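Local coordinates for protein phage related exonuclease (Haemophilus somnus 129PT, PDB 3K93) that probably degrades DNA as a phage-type exonuclease with a PD-(D/E)XK nuclease core, hydrolysing phosphodiester bonds with the help of bound metal ions, at residues A[5-9]-A[211-216]; A[90-96]-A[145-149]. All blocks are in the same frame, centred on the assembly; numbering follows the deposited sequence.

Interaction 1. Residues A[5-9]-A[211-216]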
ATOM      1  N   LEU A   5     -21.899 -25.222  17.372  1.00 31.84           N
ATOM      2  CA  LEU A   5     -22.564 -23.965  17.615  1.00 29.78           C
ATOM      3  C   LEU A   5     -21.878 -22.834  16.853  1.00 28.15           C
ATOM      4  O   LEU A   5     -22.239 -21.680  17.030  1.00 28.22           O
ATOM      5  CB  LEU A   5     -22.522 -23.638  19.100  1.00 29.95           C
ATOM      6  CG  LEU A   5     -23.153 -24.653  20.046  1.00 30.63           C
ATOM      7  CD1 LEU A   5     -22.709 -24.293  21.457  1.00 29.66           C
ATOM      8  CD2 LEU A   5     -24.720 -24.694  19.870  1.00 30.03           C
ATOM      9  N   TYR A   6     -20.855 -23.144  16.059  1.00 25.77           N
ATOM     10  CA  TYR A   6     -20.254 -22.160  15.155  1.00 23.72           C
ATOM     11  C   TYR A   6     -20.577 -22.587  13.742  1.00 23.07           C
ATOM     12  O   TYR A   6     -20.334 -23.728  13.351  1.00 23.44           O
ATOM     13  CB  TYR A   6     -18.759 -22.063  15.335  1.00 23.14           C
ATOM     14  CG  TYR A   6     -18.333 -21.501  16.675  1.00 22.33           C
ATOM     15  CD1 TYR A   6     -18.216 -20.137  16.881  1.00 20.48           C
ATOM     16  CD2 TYR A   6     -18.027 -22.340  17.738  1.00 22.41           C
ATOM     17  CE1 TYR A   6     -17.815 -19.630  18.114  1.00 18.87           C
ATOM     18  CE2 TYR A   6     -17.616 -21.831  18.961  1.00 22.10           C
ATOM     19  CZ  TYR A   6     -17.514 -20.476  19.133  1.00 20.34           C
ATOM     20  OH  TYR A   6     -17.128 -19.977  20.344  1.00 21.90           O
ATOM     21  N   HIS A   7     -21.135 -21.669  12.971  1.00 21.48           N
ATOM     22  CA  HIS A   7     -21.503 -21.958  11.607  1.00 20.92           C
ATOM     23  C   HIS A   7     -21.372 -20.679  10.775  1.00 18.82           C
ATOM     24  O   HIS A   7     -21.891 -19.636  11.155  1.00 17.48           O
ATOM     25  CB  HIS A   7     -22.929 -22.512  11.532  1.00 20.99           C
ATOM     26  CG  HIS A   7     -23.287 -23.009  10.168  1.00 25.46           C
ATOM     27  ND1 HIS A   7     -22.773 -24.187   9.644  1.00 28.90           N
ATOM     28  CD2 HIS A   7     -24.066 -22.471   9.196  1.00 27.35           C
ATOM     29  CE1 HIS A   7     -23.238 -24.356   8.416  1.00 29.15           C
ATOM     30  NE2 HIS A   7     -24.029 -23.332   8.123  1.00 29.24           N
ATOM     31  N   LEU A   8     -20.645 -20.763   9.674  1.00 16.31           N
ATOM     32  CA  LEU A   8     -20.424 -19.612   8.847  1.00 15.19           C
ATOM     33  C   LEU A   8     -21.548 -19.448   7.813  1.00 14.29           C
ATOM     34  O   LEU A   8     -21.847 -20.364   7.053  1.00 12.46           O
ATOM     35  CB  LEU A   8     -19.069 -19.710   8.135  1.00 13.92           C
ATOM     36  CG  LEU A   8     -18.700 -18.583   7.187  1.00 13.95           C
ATOM     37  CD1 LEU A   8     -18.608 -17.242   7.939  1.00 10.52           C
ATOM     38  CD2 LEU A   8     -17.364 -18.869   6.483  1.00 11.10           C
ATOM     39  N   LYS A   9     -22.139 -18.257   7.816  1.00 14.73           N
ATOM     40  CA  LYS A   9     -22.885 -17.718   6.682  1.00 14.55           C
ATOM     41  C   LYS A   9     -22.215 -16.400   6.285  1.00 14.10           C
ATOM     42  O   LYS A   9     -21.949 -15.586   7.116  1.00 14.69           O
ATOM     43  CB  LYS A   9     -24.350 -17.533   7.032  1.00 14.55           C
ATOM     44  CG  LYS A   9     -25.064 -18.865   7.103  1.00 14.90           C
ATOM     45  CD  LYS A   9     -26.526 -18.725   7.421  1.00 15.43           C
ATOM     46  CE  LYS A   9     -27.185 -20.093   7.603  1.00 14.94           C
ATOM     47  NZ  LYS A   9     -28.627 -19.931   7.813  1.00 15.90           N
ATOM     48  N   ALA A 211     -15.356 -22.163   1.935  1.00 12.66           N
ATOM     49  CA  ALA A 211     -15.093 -21.285   3.086  1.00 12.42           C
ATOM     50  C   ALA A 211     -15.626 -21.848   4.399  1.00 11.65           C
ATOM     51  O   ALA A 211     -14.959 -21.745   5.413  1.00 11.22           O
ATOM     52  CB  ALA A 211     -15.646 -19.830   2.844  1.00 11.07           C
ATOM     53  N   GLN A 212     -16.812 -22.447   4.381  1.00 11.95           N
ATOM     54  CA  GLN A 212     -17.421 -22.990   5.603  1.00 12.20           C
ATOM     55  C   GLN A 212     -16.613 -24.195   6.121  1.00 12.56           C
ATOM     56  O   GLN A 212     -16.462 -24.361   7.343  1.00 12.97           O
ATOM     57  CB  GLN A 212     -18.871 -23.438   5.344  1.00 12.21           C
ATOM     58  CG  GLN A 212     -19.848 -22.284   5.014  1.00 12.80           C
ATOM     59  CD  GLN A 212     -21.202 -22.778   4.551  1.00 14.54           C
ATOM     60  OE1 GLN A 212     -21.304 -23.822   3.893  1.00 15.92           O
ATOM     61  NE2 GLN A 212     -22.261 -22.056   4.914  1.00 15.72           N
ATOM     62  N   LYS A 213     -16.100 -25.027   5.204  1.00 11.94           N
ATOM     63  CA  LYS A 213     -15.263 -26.132   5.610  1.00 12.65           C
ATOM     64  C   LYS A 213     -13.978 -25.630   6.234  1.00 12.09           C
ATOM     65  O   LYS A 213     -13.577 -26.145   7.259  1.00 12.74           O
ATOM     66  CB  LYS A 213     -14.965 -27.096   4.465  1.00 13.24           C
ATOM     67  CG  LYS A 213     -16.205 -27.869   4.008  1.00 15.91           C
ATOM     68  CD  LYS A 213     -15.883 -28.911   2.896  1.00 20.50           C
ATOM     69  CE  LYS A 213     -17.184 -29.513   2.261  1.00 21.51           C
ATOM     70  NZ  LYS A 213     -17.672 -30.667   3.026  1.00 23.15           N
ATOM     71  N   TYR A 214     -13.334 -24.643   5.622  1.00 11.25           N
ATOM     72  CA  TYR A 214     -12.127 -24.059   6.196  1.00 11.52           C
ATOM     73  C   TYR A 214     -12.414 -23.432   7.568  1.00 10.78           C
ATOM     74  O   TYR A 214     -11.728 -23.699   8.547  1.00 10.10           O
ATOM     75  CB  TYR A 214     -11.509 -23.026   5.218  1.00 11.56           C
ATOM     76  CG  TYR A 214     -10.230 -22.420   5.715  1.00 12.02           C
ATOM     77  CD1 TYR A 214      -9.104 -23.191   5.940  1.00 13.62           C
ATOM     78  CD2 TYR A 214     -10.129 -21.054   5.922  1.00 13.69           C
ATOM     79  CE1 TYR A 214      -7.925 -22.620   6.429  1.00 12.24           C
ATOM     80  CE2 TYR A 214      -8.952 -20.476   6.382  1.00 13.84           C
ATOM     81  CZ  TYR A 214      -7.879 -21.260   6.647  1.00 13.07           C
ATOM     82  OH  TYR A 214      -6.758 -20.650   7.089  1.00 14.03           O
ATOM     83  N   TYR A 215     -13.458 -22.626   7.637  1.00 10.40           N
ATOM     84  CA  TYR A 215     -13.917 -22.048   8.908  1.00 10.33           C
ATOM     85  C   TYR A 215     -14.076 -23.114  10.004  1.00 11.08           C
ATOM     86  O   TYR A 215     -13.588 -22.925  11.118  1.00 11.01           O
ATOM     87  CB  TYR A 215     -15.247 -21.291   8.656  1.00 10.39           C
ATOM     88  CG  TYR A 215     -15.996 -20.726   9.868  1.00  9.06           C
ATOM     89  CD1 TYR A 215     -16.868 -21.517  10.601  1.00  8.82           C
ATOM     90  CD2 TYR A 215     -15.833 -19.392  10.262  1.00 10.43           C
ATOM     91  CE1 TYR A 215     -17.565 -20.993  11.721  1.00 10.68           C
ATOM     92  CE2 TYR A 215     -16.533 -18.856  11.360  1.00 10.87           C
ATOM     93  CZ  TYR A 215     -17.412 -19.666  12.068  1.00  9.50           C
ATOM     94  OH  TYR A 215     -18.109 -19.173  13.124  1.00  9.43           O
ATOM     95  N   ASP A 216     -14.757 -24.221   9.698  1.00 11.52           N
ATOM     96  CA  ASP A 216     -14.973 -25.278  10.689  1.00 12.87           C
ATOM     97  C   ASP A 216     -13.647 -25.846  11.242  1.00 14.00           C
ATOM     98  O   ASP A 216     -13.525 -26.179  12.439  1.00 13.86           O
ATOM     99  CB  ASP A 216     -15.787 -26.428  10.069  1.00 13.61           C
ATOM    100  CG  ASP A 216     -17.273 -26.044   9.803  1.00 13.80           C
ATOM    101  OD1 ASP A 216     -17.762 -25.043  10.366  1.00 14.28           O
ATOM    102  OD2 ASP A 216     -17.943 -26.766   9.036  1.00 15.69           O
TER
HETATM  103  O   HOH W   1     -20.958 -18.764  14.273  1.00 31.26           O
HETATM  104  O   HOH W   2     -19.579 -23.406   8.892  1.00  9.22           O
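An extended N-terminal segment lies along the C-terminal helix, joined to it by one direct hydrogen bond, two water bridges and a leucine packed on a tyrosine ring. Residues 5-9 lead into strand 10-11, while 211-216 are turns of helix 198-221, so the contact ties the two ends of the chain together well away from the middle of the molecule. L8 is the main apolar contributor. Its CB sits over the face of the Y215 ring, 3.7 Å from the ring centroid, in a CH-pi contact, and its CD2 reaches the CB of A211 at 4.1 Å. The backbone of the same residue is held to the helix too: Q212 NE2 donates to L8 O at 2.8 Å, and water 2 accepts from L8 N at 3.0 Å and donates to D216 OD1 at 2.9 Å. In this irregular segment, L8 O is thus bonded directly by the helix, and L8 N reaches it through water. One residue earlier, water 1 connects H7 N (3.2 Å) with Y215 OH (3.1 Å), while Y6 CB lies 4.0 Å from Y215 CE1. The hydroxyl of Y215 also bonds to D48, in the last turn of helix 35-50. That helix packs against the C-terminal one, with V41 touching A211, Y214 and Y215. Y214 does not take part in the contact with 5-9; it bonds instead to R42 and to D126 of the second subunit. The C-terminal helix therefore runs between the N-terminal segment, helix 35-50 and a subunit interface.

Interaction 2. Residues A[90-96]-A[145-149]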
ATOM      1  N   ARG A  90     -32.401 -11.437   5.011  1.00 18.49           N
ATOM      2  CA  ARG A  90     -32.710 -12.799   4.643  1.00 16.92           C
ATOM      3  C   ARG A  90     -31.452 -13.609   4.705  1.00 16.15           C
ATOM      4  O   ARG A  90     -30.336 -13.056   4.758  1.00 14.56           O
ATOM      5  CB  ARG A  90     -33.299 -12.861   3.254  1.00 17.00           C
ATOM      6  CG  ARG A  90     -34.692 -12.274   3.151  1.00 15.82           C
ATOM      7  CD  ARG A  90     -35.182 -12.403   1.717  1.00 16.25           C
ATOM      8  NE  ARG A  90     -36.534 -11.896   1.545  1.00 19.46           N
ATOM      9  CZ  ARG A  90     -37.302 -12.148   0.491  1.00 19.67           C
ATOM     10  NH1 ARG A  90     -36.889 -12.907  -0.514  1.00 20.11           N
ATOM     11  NH2 ARG A  90     -38.495 -11.630   0.437  1.00 19.98           N
ATOM     12  N   GLU A  91     -31.638 -14.926   4.724  1.00 15.45           N
ATOM     13  CA  GLU A  91     -30.542 -15.855   4.622  1.00 15.26           C
ATOM     14  C   GLU A  91     -30.952 -17.182   4.061  1.00 14.21           C
ATOM     15  O   GLU A  91     -32.119 -17.527   4.087  1.00 13.52           O
ATOM     16  CB  GLU A  91     -29.885 -16.075   5.967  1.00 16.07           C
ATOM     17  CG  GLU A  91     -30.753 -16.612   7.053  1.00 19.82           C
ATOM     18  CD  GLU A  91     -29.969 -16.639   8.351  1.00 25.83           C
ATOM     19  OE1 GLU A  91     -29.754 -15.551   8.935  1.00 31.44           O
ATOM     20  OE2 GLU A  91     -29.513 -17.728   8.759  1.00 29.40           O
ATOM     21  N   ASN A  92     -29.974 -17.910   3.540  1.00 12.40           N
ATOM     22  CA  ASN A  92     -30.191 -19.241   3.094  1.00 11.81           C
ATOM     23  C   ASN A  92     -29.108 -20.065   3.771  1.00 11.59           C
ATOM     24  O   ASN A  92     -28.627 -19.645   4.816  1.00 11.17           O
ATOM     25  CB  ASN A  92     -30.248 -19.316   1.553  1.00 11.83           C
ATOM     26  CG  ASN A  92     -28.983 -18.816   0.855  1.00 12.76           C
ATOM     27  OD1 ASN A  92     -27.875 -18.878   1.390  1.00 11.00           O
ATOM     28  ND2 ASN A  92     -29.161 -18.319  -0.379  1.00 11.31           N
ATOM     29  N   GLU A  93     -28.703 -21.202   3.217  1.00 11.18           N
ATOM     30  CA  GLU A  93     -27.716 -22.005   3.894  1.00 11.51           C
ATOM     31  C   GLU A  93     -26.293 -21.478   3.720  1.00 10.71           C
ATOM     32  O   GLU A  93     -25.407 -21.958   4.379  1.00 10.64           O
ATOM     33  CB  GLU A  93     -27.798 -23.476   3.477  1.00 11.95           C
ATOM     34  CG  GLU A  93     -29.141 -24.120   3.735  1.00 14.26           C
ATOM     35  CD  GLU A  93     -29.651 -23.976   5.176  1.00 17.61           C
ATOM     36  OE1 GLU A  93     -28.838 -23.968   6.141  1.00 17.63           O
ATOM     37  OE2 GLU A  93     -30.900 -23.877   5.344  1.00 22.35           O
ATOM     38  N   PHE A  94     -26.094 -20.474   2.875  1.00 10.50           N
ATOM     39  CA  PHE A  94     -24.745 -20.007   2.527  1.00 10.03           C
ATOM     40  C   PHE A  94     -24.447 -18.569   2.917  1.00  9.28           C
ATOM     41  O   PHE A  94     -23.351 -18.254   3.413  1.00  8.85           O
ATOM     42  CB  PHE A  94     -24.539 -20.191   1.036  1.00 10.76           C
ATOM     43  CG  PHE A  94     -24.666 -21.619   0.591  1.00 11.90           C
ATOM     44  CD1 PHE A  94     -23.564 -22.449   0.601  1.00 13.71           C
ATOM     45  CD2 PHE A  94     -25.884 -22.120   0.185  1.00 14.21           C
ATOM     46  CE1 PHE A  94     -23.656 -23.773   0.217  1.00 17.64           C
ATOM     47  CE2 PHE A  94     -26.010 -23.447  -0.206  1.00 18.15           C
ATOM     48  CZ  PHE A  94     -24.889 -24.290  -0.187  1.00 18.55           C
ATOM     49  N   ILE A  95     -25.430 -17.706   2.720  1.00  8.66           N
ATOM     50  CA  ILE A  95     -25.234 -16.278   2.816  1.00  8.61           C
ATOM     51  C   ILE A  95     -26.364 -15.606   3.584  1.00  8.65           C
ATOM     52  O   ILE A  95     -27.418 -16.200   3.817  1.00  7.66           O
ATOM     53  CB  ILE A  95     -25.090 -15.626   1.408  1.00  8.73           C
ATOM     54  CG1 ILE A  95     -26.357 -15.800   0.575  1.00  7.26           C
ATOM     55  CG2 ILE A  95     -23.890 -16.234   0.645  1.00  7.50           C
ATOM     56  CD1 ILE A  95     -26.363 -14.908  -0.645  1.00  6.21           C
ATOM     57  N   THR A  96     -26.116 -14.376   3.998  1.00  8.78           N
ATOM     58  CA  THR A  96     -27.138 -13.540   4.613  1.00  9.72           C
ATOM     59  C   THR A  96     -27.013 -12.177   3.950  1.00  9.85           C
ATOM     60  O   THR A  96     -25.944 -11.800   3.470  1.00  9.18           O
ATOM     61  CB  THR A  96     -26.978 -13.387   6.151  1.00  9.24           C
ATOM     62  OG1 THR A  96     -25.809 -12.636   6.411  1.00 12.52           O
ATOM     63  CG2 THR A  96     -26.818 -14.730   6.850  1.00 10.14           C
HETATM   64  N   MSE A 145     -29.886 -10.882  -5.287  1.00 12.37           N
HETATM   65  CA  MSE A 145     -30.836 -11.378  -6.274  1.00 12.06           C
HETATM   66  C   MSE A 145     -31.208 -12.834  -5.957  1.00 12.29           C
HETATM   67  O   MSE A 145     -32.339 -13.270  -6.186  1.00 12.25           O
HETATM   68  CB  MSE A 145     -30.286 -11.257  -7.698  1.00 11.48           C
HETATM   69  CG  MSE A 145     -30.315  -9.852  -8.230  1.00 11.29           C
HETATM   70 SE   MSE A 145     -29.798  -9.711 -10.082  0.75  9.26          SE
HETATM   71  CE  MSE A 145     -27.845  -9.589  -9.942  1.00  9.68           C
ATOM     72  N   TRP A 146     -30.248 -13.576  -5.425  1.00 13.03           N
ATOM     73  CA  TRP A 146     -30.467 -14.962  -5.015  1.00 13.40           C
ATOM     74  C   TRP A 146     -31.447 -15.002  -3.842  1.00 13.91           C
ATOM     75  O   TRP A 146     -32.441 -15.675  -3.913  1.00 13.61           O
ATOM     76  CB  TRP A 146     -29.149 -15.593  -4.610  1.00 13.17           C
ATOM     77  CG  TRP A 146     -29.229 -16.998  -4.340  1.00 13.31           C
ATOM     78  CD1 TRP A 146     -30.245 -17.869  -4.687  1.00 14.14           C
ATOM     79  CD2 TRP A 146     -28.248 -17.773  -3.688  1.00 12.91           C
ATOM     80  NE1 TRP A 146     -29.940 -19.126  -4.276  1.00 13.46           N
ATOM     81  CE2 TRP A 146     -28.719 -19.099  -3.654  1.00 14.32           C
ATOM     82  CE3 TRP A 146     -27.007 -17.477  -3.116  1.00 14.14           C
ATOM     83  CZ2 TRP A 146     -27.991 -20.122  -3.092  1.00 16.68           C
ATOM     84  CZ3 TRP A 146     -26.288 -18.479  -2.569  1.00 14.35           C
ATOM     85  CH2 TRP A 146     -26.774 -19.794  -2.546  1.00 15.79           C
ATOM     86  N   LEU A 147     -31.187 -14.193  -2.820  1.00 14.39           N
ATOM     87  CA  LEU A 147     -32.009 -14.172  -1.629  1.00 14.92           C
ATOM     88  C   LEU A 147     -33.392 -13.624  -1.861  1.00 15.97           C
ATOM     89  O   LEU A 147     -34.310 -14.006  -1.149  1.00 16.78           O
ATOM     90  CB  LEU A 147     -31.332 -13.367  -0.516  1.00 14.52           C
ATOM     91  CG  LEU A 147     -30.129 -13.987   0.165  1.00 14.06           C
ATOM     92  CD1 LEU A 147     -29.386 -12.940   0.982  1.00 14.30           C
ATOM     93  CD2 LEU A 147     -30.554 -15.158   1.078  1.00 14.25           C
ATOM     94  N   TRP A 148     -33.552 -12.739  -2.846  1.00 17.16           N
ATOM     95  CA  TRP A 148     -34.836 -12.057  -3.115  1.00 17.77           C
ATOM     96  C   TRP A 148     -35.492 -12.495  -4.418  1.00 18.46           C
ATOM     97  O   TRP A 148     -36.480 -11.917  -4.810  1.00 18.52           O
ATOM     98  CB  TRP A 148     -34.650 -10.519  -3.097  1.00 18.14           C
ATOM     99  CG  TRP A 148     -34.963  -9.918  -1.798  1.00 18.27           C
ATOM    100  CD1 TRP A 148     -36.183  -9.494  -1.384  1.00 19.00           C
ATOM    101  CD2 TRP A 148     -34.061  -9.686  -0.704  1.00 18.55           C
ATOM    102  NE1 TRP A 148     -36.101  -8.998  -0.113  1.00 18.93           N
ATOM    103  CE2 TRP A 148     -34.814  -9.110   0.334  1.00 18.38           C
ATOM    104  CE3 TRP A 148     -32.689  -9.900  -0.507  1.00 18.25           C
ATOM    105  CZ2 TRP A 148     -34.255  -8.754   1.558  1.00 18.84           C
ATOM    106  CZ3 TRP A 148     -32.133  -9.540   0.704  1.00 18.35           C
ATOM    107  CH2 TRP A 148     -32.917  -8.985   1.727  1.00 18.69           C
ATOM    108  N   ASP A 149     -34.969 -13.539  -5.059  1.00 19.98           N
ATOM    109  CA  ASP A 149     -35.551 -14.088  -6.303  1.00 21.17           C
ATOM    110  C   ASP A 149     -35.776 -13.018  -7.362  1.00 20.46           C
ATOM    111  O   ASP A 149     -36.865 -12.921  -7.907  1.00 21.30           O
ATOM    112  CB  ASP A 149     -36.871 -14.835  -6.034  1.00 22.47           C
ATOM    113  CG  ASP A 149     -36.669 -16.176  -5.321  1.00 25.95           C
ATOM    114  OD1 ASP A 149     -35.720 -16.929  -5.639  1.00 30.87           O
ATOM    115  OD2 ASP A 149     -37.495 -16.501  -4.450  1.00 32.21           O
TER
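R90 meets the C-terminal end of helix 137-148 in two ways at once: its guanidinium lies flat on the indole of W148, and its NH1 donates to L147 O at 2.9 Å. R90 starts a beta hairpin, strands 90-91 and 95-97, that with strand 10-11 forms a small mixed sheet. The planes of guanidinium and indole are only 13° apart, with R90 CZ 3.6 Å from the centroid of the W148 five-membered ring, a stacked cation-pi contact; R90 CD adds a CH-pi contact at 3.7 Å from the centroid of the six-membered ring. The bond to L147 O lies near the guanidinium plane, so stacking and hydrogen bonding do not compete. A Schellman motif closes the helix, with D149 at positive phi. The hairpin places R90, N92, F94 and I95 towards it. L147 presses into the hairpin, its CD2 3.6 Å from E91 CA and its CD1 4.0 Å from I95 CD1. W146 lies across the turn: N92 ND2 sits over one face of its indole, 3.4 Å from W146 CE2, I95 CD1 touches W146 CE3 at 3.6 Å, and F94 CD2 approaches W146 CH2 at 3.7 Å, although the two aromatic rings barely overlap. Helix 198-221 continues this apolar layer, with I201 and I204 against W146 and V208 against F94. N92 holds the turn: its OD1 accepts from F94 N at 2.8 Å, an Asx turn, and from I95 N at 3.0 Å, which extends it to an Asx motif, while N92 N donates to I95 O at 3.1 Å.

Overall arrangement
Both contacts are partly buried, with centres about 17 Å apart, and interaction 2 is nested within the loop closed by interaction 1. Interaction 1 is the more peripheral and relies on waters and a glutamine amide to satisfy an irregular backbone; interaction 2, nearer the chain centre, is larger and more aromatic, combining indoles, aliphatic packing and a stacked arginine. They meet directly: K9 NZ forms a salt bridge with E91 OE2 at 2.6 Å, and Q212 NE2 probably bonds to E93 O at 3.2 Å. Helix 198-221 serves both, supplying 211-216 to one and packing its earlier turns on W146 and F94 of the other.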